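Local coordinates for cutinase-like protein (Cryptococcus sp., PDB 2CZQ), which probably hydrolyses carboxylic esters, as a cutinase-like member of the alpha/beta hydrolase fold, at residues T42-V47 with T60-R65; N13-G18 with T46-D51. All coordinates share one frame; numbering follows the deposited sequence. Where two conformers were deposited one is given.

Contact 1 of 2, residues T42-V47 with T60-R65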
ATOM      1  N   THR A  42     -12.174   6.138   7.552  1.00  5.87           N
ATOM      2  CA  THR A  42     -12.014   4.998   8.446  1.00  6.05           C
ATOM      3  C   THR A  42     -10.820   4.181   7.981  1.00  5.61           C
ATOM      4  O   THR A  42     -10.378   4.287   6.828  1.00  6.00           O
ATOM      5  CB  THR A  42     -13.265   4.093   8.491  1.00  6.38           C
ATOM      6  OG1 THR A  42     -13.601   3.690   7.159  1.00  6.67           O
ATOM      7  CG2 THR A  42     -14.502   4.832   9.045  1.00  7.17           C
ATOM      8  N   ILE A  43     -10.317   3.367   8.900  1.00  5.81           N
ATOM      9  CA  ILE A  43      -9.176   2.500   8.662  1.00  5.91           C
ATOM     10  C   ILE A  43      -9.675   1.060   8.713  1.00  5.56           C
ATOM     11  O   ILE A  43     -10.157   0.602   9.754  1.00  6.41           O
ATOM     12  CB  ILE A  43      -8.091   2.739   9.739  1.00  6.22           C
ATOM     13  CG1 ILE A  43      -7.595   4.192   9.707  1.00  6.87           C
ATOM     14  CG2 ILE A  43      -6.934   1.757   9.550  1.00  6.57           C
ATOM     15  CD1 ILE A  43      -6.843   4.616  10.952  1.00  7.42           C
ATOM     16  N   TYR A  44      -9.579   0.361   7.584  1.00  5.24           N
ATOM     17  CA  TYR A  44     -10.007  -1.026   7.493  1.00  5.21           C
ATOM     18  C   TYR A  44      -8.792  -1.930   7.435  1.00  4.97           C
ATOM     19  O   TYR A  44      -7.948  -1.779   6.547  1.00  5.33           O
ATOM     20  CB  TYR A  44     -10.888  -1.278   6.259  1.00  5.41           C
ATOM     21  CG  TYR A  44     -11.299  -2.728   6.186  1.00  5.21           C
ATOM     22  CD1 TYR A  44     -12.249  -3.232   7.067  1.00  6.03           C
ATOM     23  CD2 TYR A  44     -10.698  -3.612   5.288  1.00  5.52           C
ATOM     24  CE1 TYR A  44     -12.609  -4.559   7.045  1.00  6.05           C
ATOM     25  CE2 TYR A  44     -11.053  -4.950   5.256  1.00  5.84           C
ATOM     26  CZ  TYR A  44     -12.016  -5.417   6.141  1.00  5.94           C
ATOM     27  OH  TYR A  44     -12.409  -6.731   6.152  1.00  6.72           O
ATOM     28  N   ASN A  45      -8.724  -2.876   8.366  1.00  4.98           N
ATOM     29  CA  ASN A  45      -7.612  -3.814   8.446  1.00  5.40           C
ATOM     30  C   ASN A  45      -7.982  -5.126   7.776  1.00  5.15           C
ATOM     31  O   ASN A  45      -8.842  -5.872   8.259  1.00  5.76           O
ATOM     32  CB  ASN A  45      -7.221  -4.065   9.900  1.00  6.00           C
ATOM     33  CG  ASN A  45      -7.135  -2.791  10.709  1.00  5.75           C
ATOM     34  OD1 ASN A  45      -6.523  -1.809  10.287  1.00  6.02           O
ATOM     35  ND2 ASN A  45      -7.741  -2.804  11.891  1.00  7.58           N
ATOM     36  N   THR A  46      -7.338  -5.409   6.653  1.00  5.20           N
ATOM     37  CA  THR A  46      -7.628  -6.617   5.898  1.00  5.19           C
ATOM     38  C   THR A  46      -7.566  -7.849   6.789  1.00  4.93           C
ATOM     39  O   THR A  46      -6.618  -8.024   7.562  1.00  5.13           O
ATOM     40  CB  THR A  46      -6.612  -6.725   4.781  1.00  5.14           C
ATOM     41  OG1 THR A  46      -6.759  -5.572   3.946  1.00  5.41           O
ATOM     42  CG2 THR A  46      -6.880  -7.934   3.878  1.00  5.80           C
ATOM     43  N   VAL A  47      -8.579  -8.702   6.675  1.00  5.03           N
ATOM     44  CA  VAL A  47      -8.654  -9.907   7.484  1.00  5.48           C
ATOM     45  C   VAL A  47      -8.070 -11.084   6.715  1.00  5.57           C
ATOM     46  O   VAL A  47      -8.585 -11.477   5.669  1.00  5.94           O
ATOM     47  CB  VAL A  47     -10.099 -10.218   7.920  1.00  5.99           C
ATOM     48  CG1 VAL A  47     -10.140 -11.498   8.739  1.00  6.76           C
ATOM     49  CG2 VAL A  47     -10.672  -9.058   8.720  1.00  6.73           C
ATOM     50  N   THR A  60      -5.940 -10.717  -0.372  1.00  5.23           N
ATOM     51  CA  THR A  60      -6.365 -10.121  -1.630  1.00  5.37           C
ATOM     52  C   THR A  60      -7.891 -10.100  -1.744  1.00  5.29           C
ATOM     53  O   THR A  60      -8.483  -9.088  -2.120  1.00  5.70           O
ATOM     54  CB  THR A  60      -5.745 -10.908  -2.787  1.00  5.32           C
ATOM     55  OG1 THR A  60      -4.319 -10.733  -2.763  1.00  5.63           O
ATOM     56  CG2 THR A  60      -6.236 -10.398  -4.155  1.00  6.16           C
ATOM     57  N   ALA A  61      -8.522 -11.226  -1.422  1.00  5.39           N
ATOM     58  CA  ALA A  61      -9.975 -11.329  -1.520  1.00  5.70           C
ATOM     59  C   ALA A  61     -10.673 -10.337  -0.595  1.00  5.48           C
ATOM     60  O   ALA A  61     -11.688  -9.747  -0.970  1.00  5.92           O
ATOM     61  CB  ALA A  61     -10.439 -12.743  -1.234  1.00  6.42           C
ATOM     62  N   ASP A  62     -10.139 -10.151   0.609  1.00  5.60           N
ATOM     63  CA  ASP A  62     -10.784  -9.274   1.570  1.00  5.49           C
ATOM     64  C   ASP A  62     -10.599  -7.793   1.228  1.00  5.41           C
ATOM     65  O   ASP A  62     -11.491  -6.986   1.487  1.00  5.79           O
ATOM     66  CB  ASP A  62     -10.337  -9.594   2.990  1.00  5.57           C
ATOM     67  CG  ASP A  62     -11.220  -8.961   4.021  1.00  5.90           C
ATOM     68  OD1 ASP A  62     -12.454  -9.193   3.976  1.00  7.02           O
ATOM     69  OD2 ASP A  62     -10.744  -8.213   4.898  1.00  6.32           O
ATOM     70  N   ILE A  63      -9.460  -7.432   0.635  1.00  5.44           N
ATOM     71  CA  ILE A  63      -9.283  -6.078   0.104  1.00  5.50           C
ATOM     72  C   ILE A  63     -10.399  -5.769  -0.895  1.00  5.50           C
ATOM     73  O   ILE A  63     -11.078  -4.740  -0.818  1.00  5.46           O
ATOM     74  CB  ILE A  63      -7.915  -5.938  -0.603  1.00  5.49           C
ATOM     75  CG1 ILE A  63      -6.759  -6.019   0.396  1.00  5.61           C
ATOM     76  CG2 ILE A  63      -7.840  -4.624  -1.394  1.00  5.80           C
ATOM     77  CD1 ILE A  63      -5.413  -6.273  -0.285  1.00  5.79           C
ATOM     78  N   ILE A  64     -10.565  -6.676  -1.852  1.00  5.77           N
ATOM     79  CA  ILE A  64     -11.529  -6.482  -2.923  1.00  6.06           C
ATOM     80  C   ILE A  64     -12.955  -6.504  -2.377  1.00  6.20           C
ATOM     81  O   ILE A  64     -13.794  -5.702  -2.791  1.00  6.49           O
ATOM     82  CB  ILE A  64     -11.294  -7.506  -4.052  1.00  6.13           C
ATOM     83  CG1 ILE A  64      -9.939  -7.233  -4.723  1.00  6.40           C
ATOM     84  CG2 ILE A  64     -12.434  -7.456  -5.063  1.00  7.36           C
ATOM     85  CD1 ILE A  64      -9.497  -8.290  -5.715  1.00  7.69           C
ATOM     86  N   ARG A  65     -13.212  -7.395  -1.419  1.00  6.50           N
ATOM     87  CA  ARG A  65     -14.505  -7.444  -0.739  1.00  7.20           C
ATOM     88  C   ARG A  65     -14.855  -6.085  -0.126  1.00  6.66           C
ATOM     89  O   ARG A  65     -15.974  -5.589  -0.304  1.00  7.22           O
ATOM     90  CB  ARG A  65     -14.519  -8.543   0.327  0.50  7.64           C
ATOM     91  CG  ARG A  65     -15.752  -8.552   1.229  0.50  9.35           C
ATOM     92  CD  ARG A  65     -15.466  -9.042   2.643  0.50 12.19           C
ATOM     93  NE  ARG A  65     -15.610  -7.990   3.650  0.50 14.26           N
ATOM     94  CZ  ARG A  65     -14.701  -7.056   3.925  0.50 15.08           C
ATOM     95  NH1 ARG A  65     -13.556  -7.008   3.264  0.50 15.66           N
ATOM     96  NH2 ARG A  65     -14.947  -6.155   4.867  0.50 15.32           N
TER
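Asp62 reaches from the helix to the end of the strand, and its OD2 accepts two hydrogen bonds there. One comes from Tyr44, whose OH lies 2.6 Å from Asp62 OD2; that oxygen sits at the edge of the ring, near its plane, and receives the proton on its syn lone pair. The long phenol suits a strand position that must carry a hydroxyl across to the helix. The other bond comes from the backbone: Val47 N is 2.8 Å from Asp62 OD2, with an almost straight N-H...O angle of 175°, and approaches from above the carboxylate plane. A short acidic side chain fits because one oxygen can serve a phenol and a peptide N-H together. CG of Asp62 stands anti to its backbone N (chi1 -166°), on the side facing 44-47.

The tightly packed part lies beside this carboxylate. Buried Thr46 puts CG2 3.9 Å from Asp62 CB, the two side chains sliding past each other in opposite directions, and turns OG1 to Ile63 CG1 at 3.6 Å; that hydroxyl is satisfied by Thr14. A small branched residue fits here, offering a methyl to the helix and a hydroxyl to the neighbouring strand.

The outer side is looser. Arg65, long and flexible, is exposed and deposited in two conformers; in the one described its bent chain brings one guanidinium face to Tyr44 OH, and an ion pair with Asp62 is possible but doubtful in detail. Apart from its N-H, Val47 adds only loose contacts of CB and CG2 with OD2.

Strand 41-45 is the outermost on this side of the parallel sheet, bonded through its backbone to strand 9-14. Helix 57-73 is placed between this edge and helix 86-98, which meets Thr60, Ile63 and Ile64.

Contact 2 of 2, residues N13-G18 with T46-D51. With EDO (1,2-ethanediol), chain D.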
ATOM      1  N   ASN A  13      -5.724  -1.274   4.793  1.00  4.42           N
ATOM      2  CA  ASN A  13      -4.332  -1.647   5.005  1.00  4.60           C
ATOM      3  C   ASN A  13      -4.190  -3.128   5.285  1.00  4.71           C
ATOM      4  O   ASN A  13      -4.949  -3.702   6.078  1.00  4.78           O
ATOM      5  CB  ASN A  13      -3.671  -0.792   6.098  1.00  5.01           C
ATOM      6  CG  ASN A  13      -4.095  -1.187   7.501  1.00  5.13           C
ATOM      7  OD1 ASN A  13      -3.349  -1.863   8.215  1.00  5.48           O
ATOM      8  ND2 ASN A  13      -5.293  -0.773   7.905  1.00  5.98           N
ATOM      9  N   THR A  14      -3.219  -3.736   4.609  1.00  4.41           N
ATOM     10  CA  THR A  14      -2.942  -5.154   4.734  1.00  4.77           C
ATOM     11  C   THR A  14      -1.557  -5.321   5.345  1.00  4.57           C
ATOM     12  O   THR A  14      -0.560  -4.794   4.834  1.00  4.80           O
ATOM     13  CB  THR A  14      -3.043  -5.837   3.368  1.00  4.83           C
ATOM     14  OG1 THR A  14      -4.308  -5.516   2.780  1.00  4.82           O
ATOM     15  CG2 THR A  14      -3.058  -7.355   3.516  1.00  5.42           C
ATOM     16  N   ARG A  15      -1.510  -6.061   6.448  1.00  4.62           N
ATOM     17  CA  ARG A  15      -0.340  -6.112   7.310  1.00  4.67           C
ATOM     18  C   ARG A  15       0.681  -7.159   6.880  1.00  4.87           C
ATOM     19  O   ARG A  15       0.431  -7.981   5.991  1.00  5.00           O
ATOM     20  CB  ARG A  15      -0.780  -6.369   8.749  1.00  4.85           C
ATOM     21  CG  ARG A  15      -1.196  -7.799   9.026  1.00  4.87           C
ATOM     22  CD  ARG A  15      -2.010  -7.913  10.281  1.00  5.29           C
ATOM     23  NE  ARG A  15      -2.293  -9.286  10.685  1.00  5.39           N
ATOM     24  CZ  ARG A  15      -3.281 -10.028  10.205  1.00  5.42           C
ATOM     25  NH1 ARG A  15      -4.090  -9.554   9.264  1.00  5.55           N
ATOM     26  NH2 ARG A  15      -3.470 -11.252  10.676  1.00  6.40           N
ATOM     27  N   GLY A  16       1.841  -7.111   7.526  1.00  4.79           N
ATOM     28  CA  GLY A  16       2.897  -8.073   7.285  1.00  5.20           C
ATOM     29  C   GLY A  16       2.757  -9.342   8.106  1.00  5.15           C
ATOM     30  O   GLY A  16       2.026  -9.395   9.108  1.00  5.47           O
ATOM     31  N   THR A  17       3.476 -10.372   7.669  1.00  5.58           N
ATOM     32  CA  THR A  17       3.582 -11.643   8.379  1.00  5.75           C
ATOM     33  C   THR A  17       3.838 -11.416   9.858  1.00  5.80           C
ATOM     34  O   THR A  17       4.742 -10.663  10.230  1.00  6.05           O
ATOM     35  CB  THR A  17       4.745 -12.460   7.801  1.00  5.63           C
ATOM     36  OG1 THR A  17       4.607 -12.552   6.375  1.00  5.49           O
ATOM     37  CG2 THR A  17       4.714 -13.906   8.309  1.00  6.35           C
ATOM     38  N   GLY A  18       3.039 -12.072  10.698  1.00  6.34           N
ATOM     39  CA  GLY A  18       3.253 -12.044  12.130  1.00  6.74           C
ATOM     40  C   GLY A  18       2.650 -10.874  12.873  1.00  6.41           C
ATOM     41  O   GLY A  18       2.535 -10.927  14.095  1.00  7.29           O
ATOM     42  N   THR A  46      -7.338  -5.409   6.653  1.00  5.20           N
ATOM     43  CA  THR A  46      -7.628  -6.617   5.898  1.00  5.19           C
ATOM     44  C   THR A  46      -7.566  -7.849   6.789  1.00  4.93           C
ATOM     45  O   THR A  46      -6.618  -8.024   7.562  1.00  5.13           O
ATOM     46  CB  THR A  46      -6.612  -6.725   4.781  1.00  5.14           C
ATOM     47  OG1 THR A  46      -6.759  -5.572   3.946  1.00  5.41           O
ATOM     48  CG2 THR A  46      -6.880  -7.934   3.878  1.00  5.80           C
ATOM     49  N   VAL A  47      -8.579  -8.702   6.675  1.00  5.03           N
ATOM     50  CA  VAL A  47      -8.654  -9.907   7.484  1.00  5.48           C
ATOM     51  C   VAL A  47      -8.070 -11.084   6.715  1.00  5.57           C
ATOM     52  O   VAL A  47      -8.585 -11.477   5.669  1.00  5.94           O
ATOM     53  CB  VAL A  47     -10.099 -10.218   7.920  1.00  5.99           C
ATOM     54  CG1 VAL A  47     -10.140 -11.498   8.739  1.00  6.76           C
ATOM     55  CG2 VAL A  47     -10.672  -9.058   8.720  1.00  6.73           C
ATOM     56  N   TYR A  48      -6.973 -11.617   7.241  1.00  5.46           N
ATOM     57  CA  TYR A  48      -6.346 -12.829   6.729  1.00  5.54           C
ATOM     58  C   TYR A  48      -5.331 -13.292   7.754  1.00  5.47           C
ATOM     59  O   TYR A  48      -5.112 -12.618   8.760  1.00  5.78           O
ATOM     60  CB  TYR A  48      -5.736 -12.631   5.329  1.00  5.65           C
ATOM     61  CG  TYR A  48      -4.378 -11.963   5.235  1.00  5.11           C
ATOM     62  CD1 TYR A  48      -4.121 -10.717   5.813  1.00  5.55           C
ATOM     63  CD2 TYR A  48      -3.358 -12.568   4.497  1.00  5.43           C
ATOM     64  CE1 TYR A  48      -2.861 -10.120   5.688  1.00  5.44           C
ATOM     65  CE2 TYR A  48      -2.111 -11.981   4.363  1.00  5.61           C
ATOM     66  CZ  TYR A  48      -1.869 -10.764   4.954  1.00  5.55           C
ATOM     67  OH  TYR A  48      -0.626 -10.202   4.799  1.00  6.33           O
ATOM     68  N   THR A  49      -4.731 -14.452   7.521  1.00  5.65           N
ATOM     69  CA  THR A  49      -3.846 -15.039   8.524  1.00  6.03           C
ATOM     70  C   THR A  49      -2.492 -14.348   8.612  1.00  6.07           C
ATOM     71  O   THR A  49      -1.857 -14.392   9.662  1.00  6.60           O
ATOM     72  CB  THR A  49      -3.608 -16.532   8.260  1.00  6.25           C
ATOM     73  OG1 THR A  49      -3.178 -16.707   6.906  1.00  6.76           O
ATOM     74  CG2 THR A  49      -4.897 -17.350   8.392  1.00  7.20           C
ATOM     75  N   ALA A  50      -2.035 -13.744   7.513  1.00  6.10           N
ATOM     76  CA  ALA A  50      -0.686 -13.177   7.446  1.00  6.39           C
ATOM     77  C   ALA A  50       0.337 -14.203   7.952  1.00  6.78           C
ATOM     78  O   ALA A  50       1.194 -13.897   8.780  1.00  7.37           O
ATOM     79  CB  ALA A  50      -0.606 -11.854   8.228  1.00  6.89           C
ATOM     80  N   ASP A  51       0.217 -15.434   7.461  1.00  6.87           N
ATOM     81  CA  ASP A  51       1.072 -16.521   7.925  1.00  6.82           C
ATOM     82  C   ASP A  51       2.353 -16.593   7.097  1.00  6.33           C
ATOM     83  O   ASP A  51       2.448 -15.988   6.022  1.00  6.59           O
ATOM     84  CB  ASP A  51       0.323 -17.863   7.937  1.00  7.50           C
ATOM     85  CG  ASP A  51      -0.062 -18.334   6.554  1.00  8.18           C
ATOM     86  OD1 ASP A  51       0.840 -18.728   5.785  1.00  8.76           O
ATOM     87  OD2 ASP A  51      -1.247 -18.353   6.159  1.00  9.16           O
TER
HETATM   88  C1  EDO D 602       8.273  -8.467   8.985  1.00 14.41           C
HETATM   89  O1  EDO D 602       8.171  -9.205  10.184  1.00 15.78           O
HETATM   90  C2  EDO D 602       6.913  -7.922   8.621  1.00 13.77           C
HETATM   91  O2  EDO D 602       6.025  -8.969   8.298  1.00 12.55           O
HETATM   92  O   HOH W   1      -4.071  -7.026   7.652  1.00  5.39           O
HETATM   93  O   HOH W   2      -1.383 -12.411  12.492  1.00 11.56           O
HETATM   94  O   HOH W   3       0.628 -13.923  11.398  1.00 14.28           O
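Arg15 lays its guanidinium against Ala50, whose CB, a methyl small enough to let the group come close, sits 3.7 Å above the centre of one face. Arg15 NH2 donates to Tyr48 O at 2.9 Å, 17° out of the guanidinium plane, with a weaker bond from NH1 to the same oxygen. Waters 1 and 2 meet the guanidinium edge in its plane, water 1 joining Arg15 N and NH1 to Thr46 O, and NE bonds Glu19 O. The chain, extended from CG to NE, spans the two segments.

Segment 13-18 runs off the end of strand 9-14 of the alpha/beta hydrolase sheet, and 46-51 follows strand 41-45, both in roughly the same direction. Thr14 ends its strand and touches the probable nucleophile elbow.

The Tyr48 ring crosses the Thr14 side chain at about a right angle, CE1 3.5 Å from Thr14 CG2. Its OH donates to Arg15 O at 2.7 Å, the carbonyl oxygen lying in the ring plane. Thr14 OG1 and Thr46 OG1 share a hydrogen bond of 2.7 Å, while Thr46 N bonds Asn13 O. Gly18 N donates to Ala50 O at 3.2 Å; at its phi of 85° a side chain would jam against the preceding carbonyl.

The two contacts share Thr46 and Val47, and their centres are 10 Å apart. Contact 1 joins the edge strand to a helix and is partly buried, its chemistry resting on a carboxylate with an arginine beside it on the exposed side. Contact 2 is more buried and larger, 454 against 252 Å², and joins segments that leave adjacent strands; here a buried arginine bonds a peptide carbonyl instead, helped by hydroxyls, backbone groups and waters. Strands 41-45 and 9-14 tie them together: Asn45 OD1 and Asn13 ND2 probably hydrogen-bond, as do Tyr44 O and Asn13 N, while Ile63 of contact 1 packs its CD1 against Thr14 of contact 2.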